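Local coordinates for protein POU domain, class 6, transcription factor 1 (Homo sapiens, PDB 3D1N) that binds DNA sequence-specifically as a POU-family transcription factor, probably preferring a variant of the octamer motif, through a POU-specific domain and a homeodomain, at residues G28-A33 with E65-E70. The protein carries 2 engineered substitutions. Residues are numbered along the deposited sequence; the frame is centred on the assembly and turned at random.
Unlike the reference sequence in segment 28-33: Met31 (reference Leu).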
loop_
_atom_site.group_PDB
_atom_site.type_symbol
_atom_site.label_atom_id
_atom_site.label_comp_id
_atom_site.label_asym_id
_atom_site.label_seq_id
_atom_site.Cartn_x
_atom_site.Cartn_y
_atom_site.Cartn_z
ATOM N N GLY K 28 10.307 18.054 -5.009
ATOM C CA GLY K 28 11.308 18.868 -4.348
ATOM C C GLY K 28 12.698 18.669 -4.921
ATOM O O GLY K 28 13.470 19.618 -5.044
ATOM N N GLN K 29 13.014 17.431 -5.278
ATOM C CA GLN K 29 14.338 17.100 -5.788
ATOM C C GLN K 29 14.636 17.792 -7.120
ATOM O O GLN K 29 15.768 18.207 -7.380
ATOM C CB GLN K 29 14.494 15.578 -5.904
ATOM C CG GLN K 29 15.540 15.106 -6.903
ATOM C CD GLN K 29 14.987 14.996 -8.316
ATOM O OE1 GLN K 29 15.687 15.287 -9.292
ATOM N NE2 GLN K 29 13.720 14.580 -8.431
ATOM N N ALA K 30 13.614 17.917 -7.959
ATOM C CA ALA K 30 13.762 18.582 -9.245
ATOM C C ALA K 30 13.593 20.086 -9.086
ATOM O O ALA K 30 14.426 20.864 -9.546
ATOM C CB ALA K 30 12.751 18.044 -10.235
HETATM N N MSE K 31 12.515 20.485 -8.422
HETATM C CA MSE K 31 12.187 21.896 -8.289
HETATM C C MSE K 31 13.132 22.618 -7.338
HETATM O O MSE K 31 13.059 23.838 -7.184
HETATM C CB MSE K 31 10.733 22.081 -7.856
HETATM C CG MSE K 31 10.520 22.218 -6.363
HETATM SE SE MSE K 31 8.660 22.705 -5.969
HETATM C CE MSE K 31 8.493 24.341 -7.069
ATOM N N THR K 32 14.022 21.863 -6.704
ATOM C CA THR K 32 15.076 22.461 -5.903
ATOM C C THR K 32 15.884 23.396 -6.799
ATOM O O THR K 32 16.156 23.076 -7.957
ATOM C CB THR K 32 15.985 21.396 -5.289
ATOM O OG1 THR K 32 16.850 22.002 -4.326
ATOM C CG2 THR K 32 16.816 20.726 -6.364
ATOM N N ALA K 33 16.260 24.548 -6.251
ATOM C CA ALA K 33 16.758 25.692 -7.032
ATOM C C ALA K 33 17.768 25.429 -8.167
ATOM O O ALA K 33 17.502 25.801 -9.308
ATOM C CB ALA K 33 17.258 26.802 -6.107
ATOM N N GLU K 65 2.721 26.279 -7.860
ATOM C CA GLU K 65 2.005 26.439 -9.124
ATOM C C GLU K 65 2.913 26.790 -10.299
ATOM O O GLU K 65 2.700 26.318 -11.417
ATOM C CB GLU K 65 0.901 27.484 -8.989
ATOM C CG GLU K 65 -0.489 26.892 -9.027
ATOM C CD GLU K 65 -1.523 27.790 -8.386
ATOM O OE1 GLU K 65 -2.716 27.409 -8.371
ATOM O OE2 GLU K 65 -1.139 28.873 -7.893
ATOM N N LYS K 66 3.925 27.611 -10.045
ATOM C CA LYS K 66 4.876 27.987 -11.087
ATOM C C LYS K 66 5.785 26.815 -11.459
ATOM O O LYS K 66 6.884 27.007 -11.985
ATOM C CB LYS K 66 5.713 29.190 -10.643
ATOM N N TRP K 67 5.314 25.604 -11.179
ATOM C CA TRP K 67 6.061 24.386 -11.464
ATOM C C TRP K 67 5.088 23.259 -11.765
ATOM O O TRP K 67 5.258 22.524 -12.732
ATOM C CB TRP K 67 6.924 24.002 -10.268
ATOM C CG TRP K 67 8.097 23.149 -10.627
ATOM C CD1 TRP K 67 9.340 23.580 -10.993
ATOM C CD2 TRP K 67 8.148 21.719 -10.646
ATOM N NE1 TRP K 67 10.163 22.506 -11.240
ATOM C CE2 TRP K 67 9.456 21.351 -11.033
ATOM C CE3 TRP K 67 7.219 20.712 -10.372
ATOM C CZ2 TRP K 67 9.856 20.021 -11.153
ATOM C CZ3 TRP K 67 7.618 19.391 -10.492
ATOM C CH2 TRP K 67 8.926 19.058 -10.879
ATOM N N LEU K 68 4.071 23.133 -10.918
ATOM C CA LEU K 68 2.995 22.164 -11.104
ATOM C C LEU K 68 2.295 22.371 -12.443
ATOM O O LEU K 68 2.255 21.470 -13.281
ATOM C CB LEU K 68 1.988 22.288 -9.960
ATOM C CG LEU K 68 0.563 21.788 -10.194
ATOM C CD1 LEU K 68 0.539 20.276 -10.330
ATOM C CD2 LEU K 68 -0.349 22.245 -9.059
ATOM N N ASN K 69 1.738 23.563 -12.638
ATOM C CA ASN K 69 1.149 23.921 -13.920
ATOM C C ASN K 69 2.212 23.875 -15.008
ATOM O O ASN K 69 2.020 23.258 -16.057
ATOM C CB ASN K 69 0.517 25.312 -13.855
ATOM C CG ASN K 69 -0.657 25.379 -12.892
ATOM O OD1 ASN K 69 -0.859 24.481 -12.072
ATOM N ND2 ASN K 69 -1.438 26.451 -12.987
ATOM N N GLU K 70 3.345 24.517 -14.734
ATOM C CA GLU K 70 4.467 24.574 -15.666
ATOM C C GLU K 70 4.911 23.205 -16.187
ATOM O O GLU K 70 5.470 23.110 -17.275
ATOM C CB GLU K 70 5.655 25.283 -15.013
#
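A single indole, that of Trp67, joins two helices of the POU-specific domain in an apolar contact: it projects from helix 54-73 onto the C-terminal end of helix 24-31, where Ala30 and Met31 receive it. Met31, an engineered residue modelled as selenomethionine, lies over one face of the ring. Its CB sits 3.5 Å from the centroid of the five-membered ring and 14° off the ring normal, a CH-pi contact, while SE stands above the same ring at a longer 5.0 Å in a looser Met-aromatic contact. A bend at chi3 (-55°) turns the terminal CE toward the stem of the indole, 3.6 Å from Trp67 CB. At the benzo end, the methyl of Ala30 approaches obliquely, its CB 3.6 Å from Trp67 CZ2; a short side chain suits a place where the indole comes this near the backbone. Phe85 of helix 79-86 meets Trp67 edge-to-face and brings in a third helix, while Val63 and Leu64 of helix 54-73 also pack on Met31. No hydrogen bond links the two segments, so this small contact probably rests on dispersion and the burial of apolar surface.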